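Local coordinates for pirin-like protein YHAK (Escherichia coli, PDB 2VEC), which is a monomeric, cytoplasmic bicupin of the pirin family that lacks quercetin 2,3-dioxygenase activity and carries a redox-sensitive, reactive cysteine, at residues 68-73 against 133-137; 77-82 against 121-125; 202-208 against 228-234; 211-217 against 239-245. All blocks are in the same frame, centred on the assembly; numbering follows the deposited sequence.

Contacts 1 and 2 lie in the N-terminal cupin, contacts 3 and 4 in the C-terminal one. Contact 2 nests inside the loop closed by contact 1, and the two touch where Phe77 packs on Arg137 and Leu71. Their centres are about 18 Å apart; contact 1 belongs to a six-stranded sheet and contact 2 to a four-stranded one. Later, contacts 3 and 4 interleave: strands 203-208, 213-217, 230-234 and 238-243 pair alternately into two sheets, with centres about 11 Å apart and Leu206 packed on Ala215 and Phe213. Contacts 2 and 4, centres about 36 Å apart, lie on opposite sides of the monomer. Each cupin pairs a six-stranded with a four-stranded sheet, making one chain a bicupin.

Contact 1: 68-73 against 133-137; sequences QEVLAP and KPLTR
Glu69 brings its CB up to the guanidinium group of Arg137 at a slant, 3.5 Å from NH1 of Arg137. The two side chains run alongside each other, pointing the same way, yet no salt bridge joins them: the bend of Glu69 at chi2 (-67°) carries its carboxylate off toward a long, weak ion pair with Arg44, and OE1 of Glu69 stays 5.8 Å from NH2 of Arg137. The arginine is held instead by a salt bridge to Glu126 and a hydrogen bond from NH1 to Asn67. On the same face Leu71 and Leu135 lie side by side, CD1 of Leu71 meeting CD2 of Leu135 at 3.8 Å. Phe77 packs against both Leu71 and Arg137. The other face carries Val70 and Thr136, where CG2 of Val70 touches OG1 of Thr136 at 3.8 Å; that hydroxyl is hydrogen-bonded to the carbonyl of Leu41. Gln68 passes its amide by the Thr136 methyl, NE2 to CG2 3.6 Å, and gives its hydrogen bonds to the carbonyls of Trp40 and Ala43. Reciprocal backbone bonds join Glu69 with Arg137 and Leu71 with Leu135, the bond from Leu135 N to Leu71 O measuring 2.8 Å. Beyond the strand ends, CD of Pro73 rests on CB of Pro134. This is antiparallel pairing of neighbouring strands in the larger sheet of the N-terminal jelly-roll (cupin) barrel.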
loop_
_atom_site.group_PDB
_atom_site.type_symbol
_atom_site.label_atom_id
_atom_site.label_comp_id
_atom_site.label_asym_id
_atom_site.label_seq_id
_atom_site.Cartn_x
_atom_site.Cartn_y
_atom_site.Cartn_z
ATOM N N GLN A 68 7.802 -2.403 4.335
ATOM C CA GLN A 68 7.912 -1.211 5.144
ATOM C C GLN A 68 9.374 -1.048 5.463
ATOM O O GLN A 68 10.035 -2.000 5.875
ATOM C CB GLN A 68 7.096 -1.292 6.429
ATOM C CG GLN A 68 7.411 -0.095 7.366
ATOM C CD GLN A 68 6.395 0.076 8.471
ATOM O OE1 GLN A 68 5.175 0.081 8.208
ATOM N NE2 GLN A 68 6.877 0.232 9.716
ATOM N N GLU A 69 9.900 0.145 5.213
ATOM C CA GLU A 69 11.322 0.397 5.393
ATOM C C GLU A 69 11.514 1.661 6.192
ATOM O O GLU A 69 10.642 2.540 6.199
ATOM C CB GLU A 69 12.022 0.496 4.037
ATOM C CG GLU A 69 12.125 -0.882 3.312
ATOM C CD GLU A 69 13.053 -1.854 4.057
ATOM O OE1 GLU A 69 14.228 -1.464 4.348
ATOM O OE2 GLU A 69 12.610 -2.990 4.371
ATOM N N VAL A 70 12.640 1.721 6.898
ATOM C CA VAL A 70 13.020 2.887 7.681
ATOM C C VAL A 70 14.387 3.331 7.173
ATOM O O VAL A 70 15.317 2.534 7.176
ATOM C CB VAL A 70 13.073 2.543 9.202
ATOM C CG1 VAL A 70 13.591 3.718 10.042
ATOM C CG2 VAL A 70 11.692 2.083 9.720
ATOM N N LEU A 71 14.498 4.589 6.736
ATOM C CA LEU A 71 15.781 5.220 6.381
ATOM C C LEU A 71 16.243 6.176 7.481
ATOM O O LEU A 71 15.467 7.034 7.916
ATOM C CB LEU A 71 15.634 6.017 5.075
ATOM C CG LEU A 71 15.821 5.370 3.698
ATOM C CD1 LEU A 71 15.510 6.407 2.619
ATOM C CD2 LEU A 71 17.243 4.848 3.495
ATOM N N ALA A 72 17.507 6.040 7.911
ATOM C CA ALA A 72 18.100 6.891 8.956
ATOM C C ALA A 72 18.283 8.354 8.490
ATOM O O ALA A 72 18.359 8.608 7.273
ATOM C CB ALA A 72 19.444 6.297 9.400
ATOM N N PRO A 73 18.325 9.320 9.443
ATOM C CA PRO A 73 18.705 10.718 9.116
ATOM C C PRO A 73 19.851 10.798 8.086
ATOM O O PRO A 73 20.837 10.050 8.207
ATOM C CB PRO A 73 19.192 11.275 10.467
ATOM C CG PRO A 73 18.499 10.458 11.520
ATOM C CD PRO A 73 17.972 9.147 10.880
ATOM N N LYS A 133 16.283 13.644 11.355
ATOM C CA LYS A 133 15.178 12.741 11.740
ATOM C C LYS A 133 15.027 11.672 10.683
ATOM O O LYS A 133 15.257 11.923 9.481
ATOM C CB LYS A 133 13.854 13.548 11.865
ATOM C CG LYS A 133 13.848 14.794 12.773
ATOM C CD LYS A 133 12.483 15.040 13.487
ATOM C CE LYS A 133 12.371 16.376 14.214
ATOM N NZ LYS A 133 13.335 16.470 15.389
ATOM N N PRO A 134 14.628 10.425 11.063
ATOM C CA PRO A 134 14.465 9.324 10.105
ATOM C C PRO A 134 13.199 9.390 9.301
ATOM O O PRO A 134 12.353 10.264 9.496
ATOM C CB PRO A 134 14.409 8.069 10.990
ATOM C CG PRO A 134 13.683 8.660 12.236
ATOM C CD PRO A 134 14.323 9.976 12.454
ATOM N N LEU A 135 13.085 8.417 8.377
ATOM C CA LEU A 135 11.902 8.236 7.465
ATOM C C LEU A 135 11.323 6.802 7.460
ATOM O O LEU A 135 12.074 5.831 7.386
ATOM C CB LEU A 135 12.278 8.587 6.017
ATOM C CG LEU A 135 11.423 8.121 4.820
ATOM C CD1 LEU A 135 10.175 8.981 4.568
ATOM C CD2 LEU A 135 12.269 8.106 3.554
ATOM N N THR A 136 9.986 6.667 7.504
ATOM C CA THR A 136 9.321 5.364 7.462
ATOM C C THR A 136 8.269 5.361 6.352
ATOM O O THR A 136 7.467 6.278 6.245
ATOM C CB THR A 136 8.588 5.017 8.772
ATOM O OG1 THR A 136 9.476 5.133 9.887
ATOM C CG2 THR A 136 8.013 3.548 8.715
ATOM N N ARG A 137 8.278 4.348 5.512
ATOM C CA ARG A 137 7.307 4.343 4.446
ATOM C C ARG A 137 6.959 2.928 4.042
ATOM O O ARG A 137 7.802 2.039 4.129
ATOM C CB ARG A 137 7.777 5.156 3.251
ATOM C CG ARG A 137 9.032 4.678 2.580
ATOM C CD ARG A 137 8.682 3.927 1.327
ATOM N NE ARG A 137 9.926 3.391 0.761
ATOM C CZ ARG A 137 10.331 2.138 0.907
ATOM N NH1 ARG A 137 9.585 1.276 1.585
ATOM N NH2 ARG A 137 11.469 1.752 0.347
#

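Contact 2: 77-82 against 121-125; sequences FQPRTY and GVSYS
The rings of Tyr82 and Tyr124 meet obliquely, their planes 43° apart, with CD2 of Tyr124 at the edge of the Tyr82 ring and 3.6 Å from CD2 of Tyr82. At the edge of the Tyr124 ring, in its plane, lies the carbonyl oxygen of Arg80. Trp141 adds an edge-to-face partner for Tyr82, and the hydroxyl of Tyr124 is hydrogen-bonded to the backbone of Gln119. A water joins the hydroxyl of Tyr82 to the carbonyl of Tyr124, its bond to the latter weak; a second water accepts from Tyr82 N and probably donates to Val122 O. The guanidinium of Arg80 turns back at chi3 (-60°) and grips one atom, Thr81 O, side-on: NE of Arg80 lies 2.8 Å from that oxygen and NH2 3.2 Å, with the oxygen in the guanidinium plane. This should restrain the rotation of the group. Within these segments one hydrogen-bonded pair joins the backbones: Tyr124 N reaches Arg80 O at 2.8 Å and Arg80 N bonds Tyr124 O. Thr81 touches Ser123 through its methyl, CG2 to OG 3.8 Å. The pairing binds the outermost strand, 76-80, to strand 124-128 in the smaller antiparallel sheet of the N-terminal cupin.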
loop_
_atom_site.group_PDB
_atom_site.type_symbol
_atom_site.label_atom_id
_atom_site.label_comp_id
_atom_site.label_asym_id
_atom_site.label_seq_id
_atom_site.Cartn_x
_atom_site.Cartn_y
_atom_site.Cartn_z
ATOM N N PHE A 77 18.710 5.206 -0.305
ATOM C CA PHE A 77 18.903 4.013 -1.133
ATOM C C PHE A 77 19.569 4.341 -2.466
ATOM O O PHE A 77 19.373 5.432 -3.026
ATOM C CB PHE A 77 17.568 3.326 -1.398
ATOM C CG PHE A 77 16.868 2.841 -0.158
ATOM C CD1 PHE A 77 17.528 2.021 0.764
ATOM C CD2 PHE A 77 15.538 3.181 0.071
ATOM C CE1 PHE A 77 16.867 1.558 1.907
ATOM C CE2 PHE A 77 14.866 2.725 1.216
ATOM C CZ PHE A 77 15.527 1.908 2.132
ATOM N N GLN A 78 20.359 3.400 -2.980
ATOM C CA GLN A 78 21.049 3.628 -4.252
ATOM C C GLN A 78 20.085 3.410 -5.425
ATOM O O GLN A 78 19.161 2.587 -5.323
ATOM C CB GLN A 78 22.328 2.775 -4.372
ATOM C CG GLN A 78 22.114 1.246 -4.421
ATOM C CD GLN A 78 23.340 0.496 -4.963
ATOM O OE1 GLN A 78 24.311 1.109 -5.432
ATOM N NE2 GLN A 78 23.297 -0.834 -4.896
ATOM N N PRO A 79 20.284 4.154 -6.534
ATOM C CA PRO A 79 19.361 4.073 -7.671
ATOM C C PRO A 79 19.201 2.645 -8.162
ATOM O O PRO A 79 20.154 1.864 -8.115
ATOM C CB PRO A 79 20.048 4.914 -8.752
ATOM C CG PRO A 79 20.939 5.839 -8.013
ATOM C CD PRO A 79 21.385 5.102 -6.783
ATOM N N ARG A 80 18.009 2.317 -8.638
ATOM C CA ARG A 80 17.700 0.969 -9.098
ATOM C C ARG A 80 16.636 0.988 -10.193
ATOM O O ARG A 80 15.800 1.900 -10.268
ATOM C CB ARG A 80 17.235 0.075 -7.933
ATOM C CG ARG A 80 15.896 0.490 -7.282
ATOM C CD ARG A 80 15.213 -0.669 -6.548
ATOM N NE ARG A 80 14.928 -1.764 -7.477
ATOM C CZ ARG A 80 14.697 -3.019 -7.118
ATOM N NH1 ARG A 80 14.697 -3.346 -5.836
ATOM N NH2 ARG A 80 14.473 -3.949 -8.054
ATOM N N THR A 81 16.690 -0.023 -11.047
ATOM C CA THR A 81 15.642 -0.235 -12.022
ATOM C C THR A 81 14.593 -1.133 -11.366
ATOM O O THR A 81 14.846 -1.726 -10.315
ATOM C CB THR A 81 16.175 -0.879 -13.328
ATOM O OG1 THR A 81 16.627 -2.213 -13.061
ATOM C CG2 THR A 81 17.320 -0.041 -13.943
ATOM N N TYR A 82 13.410 -1.192 -11.962
ATOM C CA TYR A 82 12.335 -2.017 -11.436
ATOM C C TYR A 82 11.875 -2.996 -12.524
ATOM O O TYR A 82 11.932 -2.673 -13.715
ATOM C CB TYR A 82 11.165 -1.137 -10.990
ATOM C CG TYR A 82 11.414 -0.374 -9.711
ATOM C CD1 TYR A 82 11.493 -1.036 -8.490
ATOM C CD2 TYR A 82 11.552 1.012 -9.717
ATOM C CE1 TYR A 82 11.718 -0.357 -7.317
ATOM C CE2 TYR A 82 11.775 1.720 -8.526
ATOM C CZ TYR A 82 11.853 1.023 -7.334
ATOM O OH TYR A 82 12.069 1.698 -6.152
ATOM N N GLY A 121 14.077 0.450 -17.991
ATOM C CA GLY A 121 15.472 0.913 -18.028
ATOM C C GLY A 121 15.728 2.244 -17.333
ATOM O O GLY A 121 16.825 2.787 -17.416
ATOM N N VAL A 122 14.724 2.784 -16.646
ATOM C CA VAL A 122 14.908 4.042 -15.950
ATOM C C VAL A 122 15.299 3.701 -14.507
ATOM O O VAL A 122 14.771 2.762 -13.945
ATOM C CB VAL A 122 13.641 4.943 -16.081
ATOM C CG1 VAL A 122 13.711 6.163 -15.162
ATOM C CG2 VAL A 122 13.440 5.368 -17.558
ATOM N N SER A 123 16.245 4.436 -13.935
ATOM C CA SER A 123 16.685 4.212 -12.556
ATOM C C SER A 123 15.999 5.184 -11.618
ATOM O O SER A 123 15.814 6.353 -11.966
ATOM C CB SER A 123 18.202 4.389 -12.432
ATOM O OG SER A 123 18.883 3.209 -12.805
ATOM N N TYR A 124 15.690 4.713 -10.409
ATOM C CA TYR A 124 14.907 5.459 -9.443
ATOM C C TYR A 124 15.598 5.508 -8.096
ATOM O O TYR A 124 16.102 4.496 -7.616
ATOM C CB TYR A 124 13.513 4.793 -9.275
ATOM C CG TYR A 124 12.690 4.844 -10.539
ATOM C CD1 TYR A 124 11.821 5.915 -10.794
ATOM C CD2 TYR A 124 12.801 3.834 -11.508
ATOM C CE1 TYR A 124 11.053 5.959 -11.998
ATOM C CE2 TYR A 124 12.068 3.882 -12.688
ATOM C CZ TYR A 124 11.199 4.938 -12.930
ATOM O OH TYR A 124 10.492 4.955 -14.124
ATOM N N SER A 125 15.588 6.675 -7.468
ATOM C CA SER A 125 16.245 6.831 -6.177
ATOM C C SER A 125 15.312 7.443 -5.144
ATOM O O SER A 125 14.379 8.173 -5.482
ATOM C CB SER A 125 17.521 7.663 -6.318
ATOM O OG SER A 125 17.230 9.040 -6.412
HETATM O O HOH W 1 12.815 0.425 -14.454
HETATM O O HOH W 2 13.995 3.640 -5.448
#

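Contact 3: 202-208 against 228-234; sequences PRAYLQS and GDGAFIR
Tyr205 reaches from its strand across Phe232 to the start of strand 230-234: CB lies near CE1 of Phe232, CD1 sits over the centre of the Phe232 ring, 3.5 Å from CE2, CZ approaches Gly230, and OH comes within 3.2 Å of Gly230 CA. This edge-to-face pair has its planes at 61°, and Phe49 adds an edge-to-face partner for Phe232. The Tyr205 hydroxyl donates to OE1 of Gln207 at 2.7 Å, almost straight along the amide C=O. NE2 of Gln207 donates to Ser208 O and, at 3.1 Å, to Gly228 O, sitting above the carbonyl plane in both; together these bonds are consistent with one orientation of the amide. Gly228 N donates to OG of Ser208 at 2.9 Å, a hydroxyl that also bonds Gly211. Reciprocal backbone bonds join Ala204 with Ile233 and Leu206 with Ala231. At the other end CD of Arg234 lies over one face of the Arg203 guanidinium, NH2 of Arg203 being 3.3 Å from NH1 of Arg234; the salt bridge of Arg203 to the C-terminal carboxylate of Val256 probably eases the repulsion. The buried polar ends of Gln207 and Ser208 are thus satisfied largely by backbone of loop 228-229 and its surroundings.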
loop_
_atom_site.group_PDB
_atom_site.type_symbol
_atom_site.label_atom_id
_atom_site.label_comp_id
_atom_site.label_asym_id
_atom_site.label_seq_id
_atom_site.Cartn_x
_atom_site.Cartn_y
_atom_site.Cartn_z
ATOM N N PRO A 202 -11.743 -10.938 -7.572
ATOM C CA PRO A 202 -11.941 -12.195 -6.870
ATOM C C PRO A 202 -10.909 -12.399 -5.742
ATOM O O PRO A 202 -10.873 -13.444 -5.121
ATOM C CB PRO A 202 -11.735 -13.226 -7.986
ATOM C CG PRO A 202 -10.597 -12.639 -8.800
ATOM C CD PRO A 202 -10.955 -11.122 -8.810
ATOM N N ARG A 203 -10.067 -11.408 -5.501
ATOM C CA ARG A 203 -8.978 -11.584 -4.522
ATOM C C ARG A 203 -8.851 -10.275 -3.738
ATOM O O ARG A 203 -8.937 -9.191 -4.310
ATOM C CB ARG A 203 -7.672 -11.916 -5.259
ATOM C CG ARG A 203 -6.518 -12.409 -4.325
ATOM C CD ARG A 203 -5.174 -12.692 -5.093
ATOM N NE ARG A 203 -5.415 -13.721 -6.115
ATOM C CZ ARG A 203 -5.470 -15.032 -5.952
ATOM N NH1 ARG A 203 -5.231 -15.602 -4.775
ATOM N NH2 ARG A 203 -5.738 -15.796 -7.011
ATOM N N ALA A 204 -8.642 -10.369 -2.430
ATOM C CA ALA A 204 -8.340 -9.167 -1.646
ATOM C C ALA A 204 -7.114 -9.444 -0.815
ATOM O O ALA A 204 -6.857 -10.621 -0.417
ATOM C CB ALA A 204 -9.471 -8.856 -0.744
ATOM N N TYR A 205 -6.369 -8.392 -0.524
ATOM C CA TYR A 205 -5.285 -8.531 0.419
ATOM C C TYR A 205 -5.536 -7.500 1.513
ATOM O O TYR A 205 -5.799 -6.300 1.232
ATOM C CB TYR A 205 -3.946 -8.246 -0.269
ATOM C CG TYR A 205 -2.761 -8.344 0.670
ATOM C CD1 TYR A 205 -2.218 -9.575 0.954
ATOM C CD2 TYR A 205 -2.178 -7.200 1.220
ATOM C CE1 TYR A 205 -1.121 -9.706 1.846
ATOM C CE2 TYR A 205 -1.053 -7.311 2.061
ATOM C CZ TYR A 205 -0.566 -8.576 2.379
ATOM O OH TYR A 205 0.496 -8.725 3.232
ATOM N N LEU A 206 -5.401 -7.941 2.773
ATOM C CA LEU A 206 -5.513 -7.055 3.938
ATOM C C LEU A 206 -4.135 -6.863 4.553
ATOM O O LEU A 206 -3.413 -7.847 4.711
ATOM C CB LEU A 206 -6.393 -7.720 5.006
ATOM C CG LEU A 206 -7.722 -8.294 4.494
ATOM C CD1 LEU A 206 -8.523 -8.777 5.698
ATOM C CD2 LEU A 206 -8.525 -7.224 3.755
ATOM N N GLN A 207 -3.803 -5.635 4.991
ATOM C CA GLN A 207 -2.511 -5.369 5.617
ATOM C C GLN A 207 -2.706 -4.526 6.858
ATOM O O GLN A 207 -3.352 -3.483 6.799
ATOM C CB GLN A 207 -1.529 -4.677 4.632
ATOM C CG GLN A 207 -0.159 -4.346 5.280
ATOM C CD GLN A 207 0.577 -5.627 5.689
ATOM O OE1 GLN A 207 0.570 -6.600 4.932
ATOM N NE2 GLN A 207 1.193 -5.637 6.858
ATOM N N SER A 208 -2.149 -4.970 7.982
ATOM C CA SER A 208 -2.088 -4.126 9.154
ATOM C C SER A 208 -0.897 -3.166 8.983
ATOM O O SER A 208 0.269 -3.637 8.827
ATOM C CB SER A 208 -1.911 -4.999 10.405
ATOM O OG SER A 208 -1.384 -4.198 11.488
ATOM N N GLY A 228 1.016 -5.712 11.953
ATOM C CA GLY A 228 1.919 -6.036 10.865
ATOM C C GLY A 228 1.586 -7.280 10.027
ATOM O O GLY A 228 2.264 -7.522 9.026
ATOM N N ASP A 229 0.496 -7.997 10.328
ATOM C CA ASP A 229 0.119 -9.183 9.504
ATOM C C ASP A 229 -0.456 -8.749 8.184
ATOM O O ASP A 229 -1.107 -7.683 8.099
ATOM C CB ASP A 229 -1.004 -10.002 10.169
ATOM C CG ASP A 229 -0.522 -11.066 11.122
ATOM O OD1 ASP A 229 0.696 -11.380 11.222
ATOM O OD2 ASP A 229 -1.406 -11.612 11.825
ATOM N N GLY A 230 -0.261 -9.577 7.160
ATOM C CA GLY A 230 -1.102 -9.539 5.938
ATOM C C GLY A 230 -1.992 -10.751 5.841
ATOM O O GLY A 230 -1.745 -11.755 6.525
ATOM N N ALA A 231 -3.008 -10.718 4.959
ATOM C CA ALA A 231 -3.826 -11.908 4.692
ATOM C C ALA A 231 -4.459 -11.724 3.337
ATOM O O ALA A 231 -5.052 -10.663 3.051
ATOM C CB ALA A 231 -4.932 -12.120 5.770
ATOM N N PHE A 232 -4.307 -12.739 2.487
ATOM C CA PHE A 232 -5.069 -12.792 1.229
ATOM C C PHE A 232 -6.396 -13.438 1.537
ATOM O O PHE A 232 -6.473 -14.429 2.309
ATOM C CB PHE A 232 -4.342 -13.637 0.173
ATOM C CG PHE A 232 -3.249 -12.930 -0.523
ATOM C CD1 PHE A 232 -3.532 -12.147 -1.644
ATOM C CD2 PHE A 232 -1.918 -13.034 -0.055
ATOM C CE1 PHE A 232 -2.518 -11.482 -2.328
ATOM C CE2 PHE A 232 -0.885 -12.389 -0.715
ATOM C CZ PHE A 232 -1.166 -11.608 -1.882
ATOM N N ILE A 233 -7.431 -12.939 0.890
ATOM C CA ILE A 233 -8.780 -13.441 1.011
ATOM C C ILE A 233 -9.394 -13.668 -0.402
ATOM O O ILE A 233 -9.281 -12.815 -1.254
ATOM C CB ILE A 233 -9.646 -12.482 1.902
ATOM C CG1 ILE A 233 -9.267 -12.737 3.387
ATOM C CG2 ILE A 233 -11.107 -12.777 1.756
ATOM C CD1 ILE A 233 -9.834 -11.766 4.369
ATOM N N ARG A 234 -10.015 -14.837 -0.633
ATOM C CA ARG A 234 -10.516 -15.196 -1.979
ATOM C C ARG A 234 -12.024 -15.255 -2.095
ATOM O O ARG A 234 -12.693 -15.720 -1.177
ATOM C CB ARG A 234 -10.018 -16.602 -2.370
ATOM C CG ARG A 234 -8.615 -16.637 -2.938
ATOM C CD ARG A 234 -8.506 -15.940 -4.289
ATOM N NE ARG A 234 -9.559 -16.312 -5.223
ATOM C CZ ARG A 234 -9.431 -17.164 -6.231
ATOM N NH1 ARG A 234 -8.298 -17.795 -6.444
ATOM N NH2 ARG A 234 -10.469 -17.408 -7.025
#

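Contact 4: 211-217 against 239-245; sequences GKFHALT and ITLVADS
Strands 213-217 and 239-243 run antiparallel, 153° between their directions, and reciprocal backbone bonds join His214 with Val242 and Leu216 with Thr240. His214 forms the main polar side-chain link: its ND1 donates to OD2 of Asp244 at 2.7 Å, nearly straight at 169°, using the syn lone pair of that oxygen. The bond lies in the ring plane, with the carboxylate nearly coplanar. A first torsion near 55° wedges the imidazole between its own N and carbonyl, where Val242 CB covers one face, 3.6 Å from NE2 of His214, in a CH-pi contact. On the same side of the sheet as His214, Leu216 CD1 meets Val242 CG2 at 4.0 Å. On the other side Leu241 CD2 meets the edge of the Phe213 ring, 3.9 Å from CE2, and Ala215 CB, 3.8 Å away; Phe213 and Ala215 pack on Leu206, Leu241 on Phe197. Beyond the strands, Lys212 N donates to OG of Ser245 at 3.1 Å, a hydroxyl that also bonds Gly34. Lys212 O accepts a hydrogen bond from Asp244 N. The pair forms the middle of the four-stranded antiparallel sheet of the C-terminal cupin, one of the two sheets of its jelly-roll barrel.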
loop_
_atom_site.group_PDB
_atom_site.type_symbol
_atom_site.label_atom_id
_atom_site.label_comp_id
_atom_site.label_asym_id
_atom_site.label_seq_id
_atom_site.Cartn_x
_atom_site.Cartn_y
_atom_site.Cartn_z
ATOM N N GLY A 211 -1.772 -1.769 14.465
ATOM C CA GLY A 211 -2.924 -2.342 15.178
ATOM C C GLY A 211 -3.435 -3.665 14.628
ATOM O O GLY A 211 -2.958 -4.192 13.616
ATOM N N LYS A 212 -4.404 -4.226 15.335
ATOM C CA LYS A 212 -4.909 -5.554 15.023
ATOM C C LYS A 212 -6.385 -5.435 14.644
ATOM O O LYS A 212 -7.061 -4.486 15.047
ATOM C CB LYS A 212 -4.709 -6.486 16.213
ATOM C CG LYS A 212 -5.261 -5.971 17.491
ATOM C CD LYS A 212 -4.922 -6.921 18.670
ATOM C CE LYS A 212 -5.059 -6.194 19.999
ATOM N NZ LYS A 212 -5.228 -7.202 21.111
ATOM N N PHE A 213 -6.872 -6.377 13.840
ATOM C CA PHE A 213 -8.232 -6.294 13.330
ATOM C C PHE A 213 -8.650 -7.643 12.803
ATOM O O PHE A 213 -7.816 -8.534 12.644
ATOM C CB PHE A 213 -8.379 -5.202 12.252
ATOM C CG PHE A 213 -7.647 -5.447 10.942
ATOM C CD1 PHE A 213 -6.247 -5.394 10.863
ATOM C CD2 PHE A 213 -8.365 -5.640 9.753
ATOM C CE1 PHE A 213 -5.564 -5.560 9.600
ATOM C CE2 PHE A 213 -7.700 -5.818 8.507
ATOM C CZ PHE A 213 -6.290 -5.759 8.430
ATOM N N HIS A 214 -9.943 -7.798 12.554
ATOM C CA HIS A 214 -10.390 -9.005 11.899
ATOM C C HIS A 214 -11.327 -8.708 10.761
ATOM O O HIS A 214 -11.850 -7.606 10.644
ATOM C CB HIS A 214 -11.003 -9.999 12.893
ATOM C CG HIS A 214 -12.124 -9.438 13.724
ATOM N ND1 HIS A 214 -11.911 -8.601 14.802
ATOM C CD2 HIS A 214 -13.467 -9.618 13.646
ATOM C CE1 HIS A 214 -13.077 -8.284 15.346
ATOM N NE2 HIS A 214 -14.033 -8.913 14.683
ATOM N N ALA A 215 -11.477 -9.680 9.875
ATOM C CA ALA A 215 -12.360 -9.517 8.742
ATOM C C ALA A 215 -13.512 -10.499 8.875
ATOM O O ALA A 215 -13.313 -11.646 9.290
ATOM C CB ALA A 215 -11.619 -9.746 7.473
ATOM N N LEU A 216 -14.712 -10.021 8.542
ATOM C CA LEU A 216 -15.916 -10.835 8.430
ATOM C C LEU A 216 -16.425 -10.849 6.994
ATOM O O LEU A 216 -16.318 -9.854 6.265
ATOM C CB LEU A 216 -17.044 -10.274 9.307
ATOM C CG LEU A 216 -16.726 -9.610 10.652
ATOM C CD1 LEU A 216 -17.933 -8.812 11.132
ATOM C CD2 LEU A 216 -16.467 -10.744 11.619
ATOM N N THR A 217 -16.989 -11.986 6.605
ATOM C CA THR A 217 -17.733 -12.138 5.354
ATOM C C THR A 217 -18.998 -12.891 5.730
ATOM O O THR A 217 -18.952 -13.790 6.570
ATOM C CB THR A 217 -16.946 -12.923 4.287
ATOM O OG1 THR A 217 -16.551 -14.201 4.808
ATOM C CG2 THR A 217 -15.699 -12.180 3.922
ATOM N N ILE A 239 -16.624 -7.537 2.258
ATOM C CA ILE A 239 -15.771 -7.786 3.416
ATOM C C ILE A 239 -15.953 -6.647 4.425
ATOM O O ILE A 239 -15.962 -5.464 4.050
ATOM C CB ILE A 239 -14.261 -7.864 3.046
ATOM C CG1 ILE A 239 -13.953 -9.035 2.078
ATOM C CG2 ILE A 239 -13.453 -8.096 4.307
ATOM C CD1 ILE A 239 -12.479 -9.048 1.594
ATOM N N THR A 240 -16.137 -7.014 5.686
ATOM C CA THR A 240 -16.257 -6.045 6.763
ATOM C C THR A 240 -15.036 -6.199 7.626
ATOM O O THR A 240 -14.688 -7.330 7.988
ATOM C CB THR A 240 -17.493 -6.299 7.635
ATOM O OG1 THR A 240 -18.659 -6.091 6.852
ATOM C CG2 THR A 240 -17.525 -5.333 8.813
ATOM N N LEU A 241 -14.405 -5.067 7.945
ATOM C CA LEU A 241 -13.225 -5.039 8.789
ATOM C C LEU A 241 -13.579 -4.434 10.114
ATOM O O LEU A 241 -14.240 -3.382 10.168
ATOM C CB LEU A 241 -12.139 -4.155 8.168
ATOM C CG LEU A 241 -11.607 -4.581 6.782
ATOM C CD1 LEU A 241 -10.457 -3.670 6.426
ATOM C CD2 LEU A 241 -11.204 -6.066 6.776
ATOM N N VAL A 242 -13.085 -5.043 11.189
ATOM C CA VAL A 242 -13.443 -4.567 12.540
ATOM C C VAL A 242 -12.158 -4.382 13.348
ATOM O O VAL A 242 -11.344 -5.328 13.454
ATOM C CB VAL A 242 -14.360 -5.574 13.294
ATOM C CG1 VAL A 242 -14.745 -5.031 14.686
ATOM C CG2 VAL A 242 -15.617 -5.905 12.474
ATOM N N ALA A 243 -11.974 -3.194 13.918
ATOM C CA ALA A 243 -10.746 -2.912 14.652
ATOM C C ALA A 243 -10.752 -3.533 16.039
ATOM O O ALA A 243 -11.735 -3.437 16.761
ATOM C CB ALA A 243 -10.482 -1.401 14.734
ATOM N N ASP A 244 -9.641 -4.185 16.382
ATOM C CA ASP A 244 -9.460 -4.743 17.703
ATOM C C ASP A 244 -8.525 -3.932 18.558
ATOM O O ASP A 244 -8.307 -4.270 19.725
ATOM C CB ASP A 244 -8.945 -6.161 17.591
ATOM C CG ASP A 244 -9.952 -7.066 16.978
ATOM O OD1 ASP A 244 -11.097 -7.067 17.466
ATOM O OD2 ASP A 244 -9.613 -7.727 15.984
ATOM N N SER A 245 -7.988 -2.862 17.969
ATOM C CA SER A 245 -7.275 -1.798 18.674
ATOM C C SER A 245 -7.306 -0.600 17.727
ATOM O O SER A 245 -7.814 -0.735 16.607
ATOM C CB SER A 245 -5.828 -2.199 18.949
ATOM O OG SER A 245 -5.107 -2.445 17.741
#